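Local coordinates for protein transcriptional regulator, MerR family (Bacillus thuringiensis serovar konkukian, PDB 3GPV) that probably binds DNA through a MerR-type helix-turn-helix domain to regulate transcription, with two chains pairing through long antiparallel C-terminal helices, at the interface of chains A and B. Sequence-based numbering; all coordinates share one arbitrary frame. Chains: chain A/B, Transcriptional regulator, MerR family.

Contact 1: the interface of chains A and B. Residues chain A 118, 121, 124-125; chain B 65, 68-69, 100-101, 103-104.
A:Ile121 pushes into the groove between two helices of chain B, 57-70 and 93-128, and shows how one branched side chain can join both. At CB it forks. CG2, anti to the backbone N, reaches the main-chain carbonyl O of B:Met100 at 3.6 Å and also lies over CB of B:Glu104. The other branch runs from CG1, 3.8 Å from SG of B:Cys68, to the tip. There CD1 packs tightly on the methyl CD2 of B:Leu69 at 3.4 Å, with the selenium atoms of B:Met65 and B:Met100, both modelled as selenomethionine, beside it. The side chains of A:Ile121 and B:Met100 meet at about a right angle.

One turn further along helix 93-127, A:Lys124 contributes its aliphatic stem. Bent at chi2 (67°) and chi3, it folds across B:Met65, and its CE packs closely on the methyl CE of that residue. A:Ile125 flanks the other side, where its CG1 touches CB of B:Met100 at 3.8 Å. The patch is held by apolar packing, and even the carboxylate of B:Glu104 takes part without a polar partner across it: its OE1 lies 3.4 Å from the methyl CD1 of A:Ile125.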
ATOM      1  N   LEU A 118      10.616  -3.162  -8.153  1.00 28.00           N
ATOM      2  CA  LEU A 118      11.438  -4.327  -7.849  1.00 28.13           C
ATOM      3  C   LEU A 118      12.710  -4.267  -8.696  1.00 31.13           C
ATOM      4  O   LEU A 118      13.797  -4.562  -8.213  1.00 27.83           O
ATOM      5  CB  LEU A 118      10.679  -5.620  -8.151  1.00 29.47           C
ATOM      6  CG  LEU A 118      11.487  -6.921  -7.989  1.00 28.26           C
ATOM      7  CD1 LEU A 118      11.975  -7.041  -6.561  1.00 24.75           C
ATOM      8  CD2 LEU A 118      10.625  -8.117  -8.365  1.00 28.37           C
ATOM      9  N   ILE A 121      15.206  -1.813  -7.283  1.00 35.30           N
ATOM     10  CA  ILE A 121      15.813  -2.402  -6.105  1.00 35.67           C
ATOM     11  C   ILE A 121      16.872  -3.410  -6.505  1.00 36.48           C
ATOM     12  O   ILE A 121      17.975  -3.411  -5.967  1.00 35.58           O
ATOM     13  CB  ILE A 121      14.769  -3.129  -5.231  1.00 36.70           C
ATOM     14  CG1 ILE A 121      13.746  -2.128  -4.674  1.00 33.85           C
ATOM     15  CG2 ILE A 121      15.468  -3.881  -4.101  1.00 32.34           C
ATOM     16  CD1 ILE A 121      14.332  -1.067  -3.759  1.00 42.58           C
ATOM     17  N   LYS A 124      19.967  -1.852  -7.907  1.00 44.26           N
ATOM     18  CA  LYS A 124      20.761  -1.282  -6.830  1.00 44.49           C
ATOM     19  C   LYS A 124      21.579  -2.393  -6.181  1.00 44.23           C
ATOM     20  O   LYS A 124      22.725  -2.183  -5.792  1.00 44.03           O
ATOM     21  CB  LYS A 124      19.852  -0.617  -5.794  1.00 44.52           C
ATOM     22  CG  LYS A 124      20.597   0.105  -4.669  1.00 46.06           C
ATOM     23  CD  LYS A 124      21.375   1.330  -5.152  1.00 46.89           C
ATOM     24  CE  LYS A 124      20.447   2.403  -5.694  1.00 50.01           C
ATOM     25  NZ  LYS A 124      21.143   3.648  -6.128  1.00 50.80           N
ATOM     26  N   ILE A 125      20.984  -3.576  -6.069  1.00 43.21           N
ATOM     27  CA  ILE A 125      21.664  -4.730  -5.490  1.00 42.76           C
ATOM     28  C   ILE A 125      22.850  -5.137  -6.365  1.00 44.68           C
ATOM     29  O   ILE A 125      23.905  -5.518  -5.864  1.00 41.93           O
ATOM     30  CB  ILE A 125      20.706  -5.927  -5.368  1.00 41.69           C
ATOM     31  CG1 ILE A 125      19.661  -5.628  -4.293  1.00 38.58           C
ATOM     32  CG2 ILE A 125      21.487  -7.200  -5.056  1.00 39.52           C
ATOM     33  CD1 ILE A 125      18.528  -6.608  -4.261  1.00 38.52           C
TER
HETATM   34  N   MSE B  65      14.885   6.699  -5.487  1.00 27.61           N
HETATM   35  CA  MSE B  65      14.960   5.525  -4.619  1.00 28.13           C
HETATM   36  C   MSE B  65      14.098   5.757  -3.399  1.00 29.81           C
HETATM   37  O   MSE B  65      13.396   4.858  -2.963  1.00 29.23           O
HETATM   38  CB  MSE B  65      16.393   5.197  -4.192  1.00 25.49           C
HETATM   39  CG  MSE B  65      16.483   3.936  -3.313  1.00 27.36           C
HETATM   40 SE   MSE B  65      15.826   2.282  -4.148  1.00 41.16          SE
HETATM   41  CE  MSE B  65      17.247   2.143  -5.463  1.00 26.52           C
ATOM     42  N   CYS B  68      10.818   4.932  -4.465  1.00 33.86           N
ATOM     43  CA  CYS B  68      10.714   3.513  -4.753  1.00 36.02           C
ATOM     44  C   CYS B  68      10.508   2.724  -3.466  1.00 36.72           C
ATOM     45  O   CYS B  68       9.628   1.880  -3.382  1.00 35.86           O
ATOM     46  CB  CYS B  68      11.982   3.040  -5.462  1.00 34.99           C
ATOM     47  SG  CYS B  68      12.159   1.243  -5.634  1.00 27.20           S
ATOM     48  N   LEU B  69      11.326   3.017  -2.466  1.00 37.77           N
ATOM     49  CA  LEU B  69      11.248   2.346  -1.177  1.00 39.64           C
ATOM     50  C   LEU B  69       9.958   2.691  -0.436  1.00 39.59           C
ATOM     51  O   LEU B  69       9.370   1.849   0.237  1.00 38.46           O
ATOM     52  CB  LEU B  69      12.466   2.727  -0.327  1.00 39.86           C
ATOM     53  CG  LEU B  69      13.812   2.277  -0.903  1.00 39.80           C
ATOM     54  CD1 LEU B  69      14.961   2.843  -0.098  1.00 38.72           C
ATOM     55  CD2 LEU B  69      13.862   0.778  -0.901  1.00 40.41           C
HETATM   56  N   MSE B 100      18.644  -3.567   1.046  1.00 29.76           N
HETATM   57  CA  MSE B 100      18.027  -3.736  -0.260  1.00 29.85           C
HETATM   58  C   MSE B 100      17.593  -5.173  -0.462  1.00 30.39           C
HETATM   59  O   MSE B 100      16.505  -5.421  -0.969  1.00 26.96           O
HETATM   60  CB  MSE B 100      18.984  -3.320  -1.390  1.00 24.48           C
HETATM   61  CG  MSE B 100      19.173  -1.835  -1.501  1.00 27.39           C
HETATM   62 SE   MSE B 100      17.510  -0.893  -1.939  1.00 28.66          SE
HETATM   63  CE  MSE B 100      17.185  -0.173  -0.186  1.00 26.87           C
ATOM     64  N   LYS B 101      18.445  -6.113  -0.053  1.00 31.75           N
ATOM     65  CA  LYS B 101      18.127  -7.519  -0.221  1.00 34.67           C
ATOM     66  C   LYS B 101      16.873  -7.862   0.561  1.00 34.48           C
ATOM     67  O   LYS B 101      16.030  -8.607   0.083  1.00 34.12           O
ATOM     68  CB  LYS B 101      19.315  -8.399   0.190  1.00 39.17           C
ATOM     69  CG  LYS B 101      20.471  -8.328  -0.812  1.00 44.82           C
ATOM     70  CD  LYS B 101      21.623  -9.250  -0.443  1.00 49.32           C
ATOM     71  CE  LYS B 101      21.228 -10.710  -0.572  1.00 53.42           C
ATOM     72  NZ  LYS B 101      22.342 -11.635  -0.206  1.00 57.31           N
ATOM     73  N   GLN B 103      14.471  -5.749   1.333  1.00 29.44           N
ATOM     74  CA  GLN B 103      13.360  -5.087   0.653  1.00 30.73           C
ATOM     75  C   GLN B 103      12.947  -5.880  -0.582  1.00 29.63           C
ATOM     76  O   GLN B 103      11.761  -6.021  -0.872  1.00 29.30           O
ATOM     77  CB  GLN B 103      13.739  -3.658   0.262  1.00 30.09           C
ATOM     78  CG  GLN B 103      12.570  -2.840  -0.279  1.00 30.35           C
ATOM     79  CD  GLN B 103      11.407  -2.733   0.697  1.00 30.98           C
ATOM     80  OE1 GLN B 103      11.510  -3.114   1.856  1.00 32.27           O
ATOM     81  NE2 GLN B 103      10.296  -2.198   0.226  1.00 31.41           N
ATOM     82  N   GLU B 104      13.925  -6.393  -1.318  1.00 28.69           N
ATOM     83  CA  GLU B 104      13.624  -7.186  -2.501  1.00 29.18           C
ATOM     84  C   GLU B 104      12.734  -8.345  -2.048  1.00 29.36           C
ATOM     85  O   GLU B 104      11.682  -8.603  -2.629  1.00 24.93           O
ATOM     86  CB  GLU B 104      14.917  -7.712  -3.125  1.00 31.86           C
ATOM     87  CG  GLU B 104      14.716  -8.871  -4.088  1.00 33.11           C
ATOM     88  CD  GLU B 104      16.019  -9.468  -4.559  1.00 37.75           C
ATOM     89  OE1 GLU B 104      16.970  -9.535  -3.740  1.00 35.11           O
ATOM     90  OE2 GLU B 104      16.078  -9.881  -5.742  1.00 36.13           O
TER

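Contact 2: the interface of chains A and B. Residues chain A 93, 96-97, 100; chain B 125, 128, 131.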
ATOM      1  N   ILE A  93     -26.043  -4.531  -8.460  1.00 40.20           N
ATOM      2  CA  ILE A  93     -25.122  -5.438  -9.125  1.00 40.68           C
ATOM      3  C   ILE A  93     -24.230  -4.729 -10.163  1.00 39.85           C
ATOM      4  O   ILE A  93     -23.046  -5.033 -10.275  1.00 37.20           O
ATOM      5  CB  ILE A  93     -25.896  -6.593  -9.796  1.00 41.54           C
ATOM      6  CG1 ILE A  93     -24.918  -7.661 -10.286  1.00 42.56           C
ATOM      7  CG2 ILE A  93     -26.751  -6.068 -10.944  1.00 41.90           C
ATOM      8  CD1 ILE A  93     -24.311  -8.483  -9.180  1.00 42.98           C
ATOM      9  N   ARG A  96     -21.602  -2.532  -8.353  1.00 34.64           N
ATOM     10  CA  ARG A  96     -20.559  -3.355  -7.773  1.00 34.03           C
ATOM     11  C   ARG A  96     -19.610  -3.913  -8.832  1.00 33.12           C
ATOM     12  O   ARG A  96     -18.399  -3.847  -8.668  1.00 29.69           O
ATOM     13  CB  ARG A  96     -21.204  -4.464  -6.932  1.00 33.67           C
ATOM     14  CG  ARG A  96     -21.804  -3.927  -5.620  1.00 35.94           C
ATOM     15  CD  ARG A  96     -22.476  -5.021  -4.797  1.00 36.44           C
ATOM     16  NE  ARG A  96     -23.834  -5.315  -5.249  1.00 35.80           N
ATOM     17  CZ  ARG A  96     -24.313  -6.542  -5.436  1.00 37.56           C
ATOM     18  NH1 ARG A  96     -23.543  -7.603  -5.222  1.00 35.74           N
ATOM     19  NH2 ARG A  96     -25.572  -6.715  -5.819  1.00 38.02           N
ATOM     20  N   LEU A  97     -20.159  -4.442  -9.919  1.00 33.37           N
ATOM     21  CA  LEU A  97     -19.342  -4.976 -11.013  1.00 35.00           C
ATOM     22  C   LEU A  97     -18.377  -3.890 -11.478  1.00 36.03           C
ATOM     23  O   LEU A  97     -17.179  -4.126 -11.626  1.00 36.24           O
ATOM     24  CB  LEU A  97     -20.238  -5.393 -12.175  1.00 34.56           C
ATOM     25  CG  LEU A  97     -19.553  -5.997 -13.394  1.00 32.34           C
ATOM     26  CD1 LEU A  97     -18.807  -7.239 -12.978  1.00 32.93           C
ATOM     27  CD2 LEU A  97     -20.588  -6.326 -14.448  1.00 30.74           C
HETATM   28  N   MSE A 100     -15.583  -3.444  -9.010  1.00 24.58           N
HETATM   29  CA  MSE A 100     -14.596  -4.510  -9.042  1.00 27.83           C
HETATM   30  C   MSE A 100     -13.739  -4.422 -10.276  1.00 25.81           C
HETATM   31  O   MSE A 100     -12.538  -4.626 -10.192  1.00 23.50           O
HETATM   32  CB  MSE A 100     -15.253  -5.891  -8.963  1.00 23.93           C
HETATM   33  CG  MSE A 100     -15.807  -6.229  -7.634  1.00 27.74           C
HETATM   34 SE   MSE A 100     -14.466  -6.397  -6.243  1.00 24.54          SE
HETATM   35  CE  MSE A 100     -14.776  -4.628  -5.500  1.00 27.53           C
TER
ATOM     36  N   ILE B 125     -15.791 -10.746  -9.795  1.00 26.59           N
ATOM     37  CA  ILE B 125     -16.246 -10.275 -11.094  1.00 30.65           C
ATOM     38  C   ILE B 125     -16.993 -11.386 -11.813  1.00 31.44           C
ATOM     39  O   ILE B 125     -18.083 -11.177 -12.337  1.00 33.19           O
ATOM     40  CB  ILE B 125     -15.055  -9.785 -11.962  1.00 27.56           C
ATOM     41  CG1 ILE B 125     -14.536  -8.454 -11.406  1.00 27.33           C
ATOM     42  CG2 ILE B 125     -15.488  -9.641 -13.421  1.00 29.90           C
ATOM     43  CD1 ILE B 125     -13.243  -7.973 -12.023  1.00 23.60           C
ATOM     44  N   TYR B 128     -20.416 -11.803 -10.165  1.00 41.35           N
ATOM     45  CA  TYR B 128     -21.365 -10.752 -10.524  1.00 44.13           C
ATOM     46  C   TYR B 128     -21.915 -10.899 -11.930  1.00 46.73           C
ATOM     47  O   TYR B 128     -23.015 -10.440 -12.228  1.00 46.70           O
ATOM     48  CB  TYR B 128     -20.727  -9.368 -10.391  1.00 42.30           C
ATOM     49  CG  TYR B 128     -20.448  -8.940  -8.968  1.00 42.59           C
ATOM     50  CD1 TYR B 128     -21.150  -9.493  -7.897  1.00 42.43           C
ATOM     51  CD2 TYR B 128     -19.513  -7.949  -8.696  1.00 41.15           C
ATOM     52  CE1 TYR B 128     -20.929  -9.065  -6.592  1.00 42.88           C
ATOM     53  CE2 TYR B 128     -19.287  -7.512  -7.390  1.00 44.65           C
ATOM     54  CZ  TYR B 128     -19.998  -8.073  -6.347  1.00 42.35           C
ATOM     55  OH  TYR B 128     -19.784  -7.623  -5.068  1.00 44.70           O
ATOM     56  N   GLU B 131     -26.244 -13.162 -14.054  1.00 65.32           N
ATOM     57  CA  GLU B 131     -27.212 -12.928 -15.124  1.00 65.29           C
ATOM     58  C   GLU B 131     -27.301 -14.049 -16.163  1.00 65.38           C
ATOM     59  O   GLU B 131     -26.805 -13.855 -17.292  1.00 66.34           O
ATOM     60  CB  GLU B 131     -26.870 -11.597 -15.797  1.00 65.17           C
ATOM     61  CG  GLU B 131     -26.894 -10.443 -14.811  1.00 66.84           C
ATOM     62  CD  GLU B 131     -25.893  -9.348 -15.128  1.00 68.31           C
ATOM     63  OE1 GLU B 131     -25.948  -8.790 -16.246  1.00 68.14           O
ATOM     64  OE2 GLU B 131     -25.054  -9.040 -14.247  1.00 68.14           O
TER
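The aromatic ring of B:Tyr128 lies with one face toward helix 93-127 of chain A, making a tight centre with a looser rim. Its CG is anti to the carbonyl carbon (chi1 -70°), which turns the ring toward the partner helix. CB of A:Arg96 lies above the ring near CE2, at 3.6 Å from that atom of B:Tyr128. On the same side but beyond the rim are the backbone N of A:Leu97, 3.8 Å from CD2 of B:Tyr128, and the methyl CD1 of A:Ile93, 3.6 Å from CD1 of B:Tyr128. A:Met100, modelled as selenomethionine, instead meets the ring's edge, its CG 3.7 Å from CE2 of B:Tyr128, while its CB packs on CG1 of B:Ile125 at 3.6 Å.

A:Arg96 bends at chi3 to bring its guanidinium back over the ring's rim. The two planes stand 85° apart, nearly perpendicular, and NH1 of A:Arg96 points toward CE1 of B:Tyr128 at 3.3 Å rather than stacking flat. Across the contact the phenol OH comes nearest to CD and NH1 of A:Arg96, both too far away for a bond.

B:Glu131 marks the loose side. It ends the modelled chain, in the short tail after the helix, and its OE2 just grazes CG1 of A:Ile93 at 4.2 Å. In the fold, the site joins opposite helix ends: B:Tyr128 is the last residue of helix 93-128, whereas A:Ile93 is the first of helix 93-127, directly after the 3-10 turn 90-92.

Contact 3: the interface of chains A and B. Residues chain A 100, 104, 107-108; chain B 118, 121-122, 125.
A:Glu104 and B:Gln122 approach at about a right angle and join their tips in a nearly straight hydrogen bond, an example of a polar link laid along the flank of an apolar helix pairing. The amide NE2 of B:Gln122 donates to OE2 of A:Glu104 at 2.9 Å, with 169° at the hydrogen. OE2 accepts through its anti lone pair, the one turned away from OE1, and lies almost in the amide plane of B:Gln122. Carboxylate and amide planes are 76° apart, so the two groups are twisted rather than coplanar.

The CG of A:Glu104 is anti to the backbone N (chi1 174°), and the chain continues extended, which carries the carboxylate out to the amide. Along the way its methylenes serve as apolar surface: CB packs against two methyls of chain B, CG2 of B:Ile121 and CD1 of B:Ile125, and CG lies 3.9 Å from CD1 of B:Leu118.

B:Leu118 meets two further partners, one with CB and one with its CD2 methyl. B:Leu118 and A:Val107 lie alongside each other, pointing opposite ways, with CB of the leucine 4.0 Å from CG1 of the valine. A:Leu108 is crossed nearly perpendicularly, its CD2 methyl 3.8 Å from CD2 of B:Leu118. At the other end, CG2 of B:Ile121 touches the carbonyl O of A:Met100 at 3.4 Å. Together these contacts hold two long helices side by side in an antiparallel coiled-coil arrangement, which very likely serves to dimerise the regulator.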
HETATM    1  N   MSE A 100     -15.583  -3.444  -9.010  1.00 24.58           N
HETATM    2  CA  MSE A 100     -14.596  -4.510  -9.042  1.00 27.83           C
HETATM    3  C   MSE A 100     -13.739  -4.422 -10.276  1.00 25.81           C
HETATM    4  O   MSE A 100     -12.538  -4.626 -10.192  1.00 23.50           O
HETATM    5  CB  MSE A 100     -15.253  -5.891  -8.963  1.00 23.93           C
HETATM    6  CG  MSE A 100     -15.807  -6.229  -7.634  1.00 27.74           C
HETATM    7 SE   MSE A 100     -14.466  -6.397  -6.243  1.00 24.54          SE
HETATM    8  CE  MSE A 100     -14.776  -4.628  -5.500  1.00 27.53           C
ATOM      9  N   GLU A 104      -9.791  -4.117 -10.359  1.00 22.59           N
ATOM     10  CA  GLU A 104      -8.938  -5.054 -11.089  1.00 23.71           C
ATOM     11  C   GLU A 104      -7.949  -4.187 -11.888  1.00 22.60           C
ATOM     12  O   GLU A 104      -6.725  -4.411 -11.906  1.00 15.24           O
ATOM     13  CB  GLU A 104      -9.787  -5.919 -12.033  1.00 23.34           C
ATOM     14  CG  GLU A 104      -8.958  -6.821 -12.949  1.00 27.12           C
ATOM     15  CD  GLU A 104      -9.770  -7.579 -14.017  1.00 28.96           C
ATOM     16  OE1 GLU A 104     -10.681  -6.987 -14.643  1.00 25.05           O
ATOM     17  OE2 GLU A 104      -9.479  -8.773 -14.249  1.00 23.71           O
ATOM     18  N   VAL A 107      -5.482  -2.818  -9.538  1.00 15.13           N
ATOM     19  CA  VAL A 107      -4.535  -3.776  -9.006  1.00 19.83           C
ATOM     20  C   VAL A 107      -3.511  -4.194 -10.068  1.00 19.76           C
ATOM     21  O   VAL A 107      -2.349  -4.413  -9.760  1.00 14.83           O
ATOM     22  CB  VAL A 107      -5.267  -4.995  -8.381  1.00 22.77           C
ATOM     23  CG1 VAL A 107      -4.250  -6.010  -7.884  1.00 21.33           C
ATOM     24  CG2 VAL A 107      -6.118  -4.543  -7.192  1.00 20.71           C
ATOM     25  N   LEU A 108      -3.941  -4.274 -11.322  1.00 16.13           N
ATOM     26  CA  LEU A 108      -3.021  -4.612 -12.388  1.00 22.19           C
ATOM     27  C   LEU A 108      -1.957  -3.496 -12.454  1.00 21.78           C
ATOM     28  O   LEU A 108      -0.777  -3.757 -12.648  1.00 18.51           O
ATOM     29  CB  LEU A 108      -3.772  -4.747 -13.718  1.00 24.87           C
ATOM     30  CG  LEU A 108      -4.588  -6.046 -13.842  1.00 26.11           C
ATOM     31  CD1 LEU A 108      -5.549  -5.952 -14.997  1.00 24.05           C
ATOM     32  CD2 LEU A 108      -3.638  -7.221 -14.035  1.00 24.92           C
TER
ATOM     33  N   LEU B 118      -5.692  -9.978  -6.497  1.00 19.39           N
ATOM     34  CA  LEU B 118      -6.217  -9.826  -7.854  1.00 17.94           C
ATOM     35  C   LEU B 118      -7.151 -11.005  -8.169  1.00 18.90           C
ATOM     36  O   LEU B 118      -8.175 -10.844  -8.820  1.00 13.88           O
ATOM     37  CB  LEU B 118      -5.065  -9.812  -8.862  1.00 17.60           C
ATOM     38  CG  LEU B 118      -5.473  -9.710 -10.338  1.00 20.18           C
ATOM     39  CD1 LEU B 118      -6.308  -8.437 -10.590  1.00 17.51           C
ATOM     40  CD2 LEU B 118      -4.221  -9.692 -11.205  1.00 17.90           C
ATOM     41  N   ILE B 121     -10.576 -10.452  -6.468  1.00 20.41           N
ATOM     42  CA  ILE B 121     -11.378  -9.451  -7.175  1.00 23.86           C
ATOM     43  C   ILE B 121     -11.961 -10.052  -8.447  1.00 22.29           C
ATOM     44  O   ILE B 121     -13.105  -9.790  -8.783  1.00 18.59           O
ATOM     45  CB  ILE B 121     -10.549  -8.185  -7.601  1.00 27.87           C
ATOM     46  CG1 ILE B 121     -10.308  -7.246  -6.419  1.00 30.29           C
ATOM     47  CG2 ILE B 121     -11.318  -7.386  -8.647  1.00 27.38           C
ATOM     48  CD1 ILE B 121      -9.377  -7.761  -5.438  1.00 37.21           C
ATOM     49  N   GLN B 122     -11.155 -10.831  -9.162  1.00 20.54           N
ATOM     50  CA  GLN B 122     -11.582 -11.452 -10.413  1.00 21.72           C
ATOM     51  C   GLN B 122     -12.690 -12.479 -10.186  1.00 22.28           C
ATOM     52  O   GLN B 122     -13.632 -12.570 -10.970  1.00 17.78           O
ATOM     53  CB  GLN B 122     -10.377 -12.101 -11.109  1.00 23.80           C
ATOM     54  CG  GLN B 122      -9.293 -11.098 -11.523  1.00 20.44           C
ATOM     55  CD  GLN B 122      -8.196 -11.734 -12.387  1.00 27.09           C
ATOM     56  OE1 GLN B 122      -7.667 -12.789 -12.062  1.00 22.10           O
ATOM     57  NE2 GLN B 122      -7.847 -11.073 -13.485  1.00 26.74           N
ATOM     58  N   ILE B 125     -15.791 -10.746  -9.795  1.00 26.59           N
ATOM     59  CA  ILE B 125     -16.246 -10.275 -11.094  1.00 30.65           C
ATOM     60  C   ILE B 125     -16.993 -11.386 -11.813  1.00 31.44           C
ATOM     61  O   ILE B 125     -18.083 -11.177 -12.337  1.00 33.19           O
ATOM     62  CB  ILE B 125     -15.055  -9.785 -11.962  1.00 27.56           C
ATOM     63  CG1 ILE B 125     -14.536  -8.454 -11.406  1.00 27.33           C
ATOM     64  CG2 ILE B 125     -15.488  -9.641 -13.421  1.00 29.90           C
ATOM     65  CD1 ILE B 125     -13.243  -7.973 -12.023  1.00 23.60           C
TER

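Contacts 2 and 3 are neighbours, their C-alpha centres about 11 Å apart, and they share A:Met100 and B:Ile125; contact 1 lies about 26 Å from contact 3 and 37 Å from contact 2, toward the opposite end of the helix pair. Positions 100, 104, 118, 121 and 125 recur in contacts 1 and 3 with the chains exchanged, as the two-fold symmetry requires. Contact 1 adds helix 57-70, within the MerR family region, to the two long helices. The dimer interface may therefore couple the placement of each DNA-binding domain to the partner's long helix.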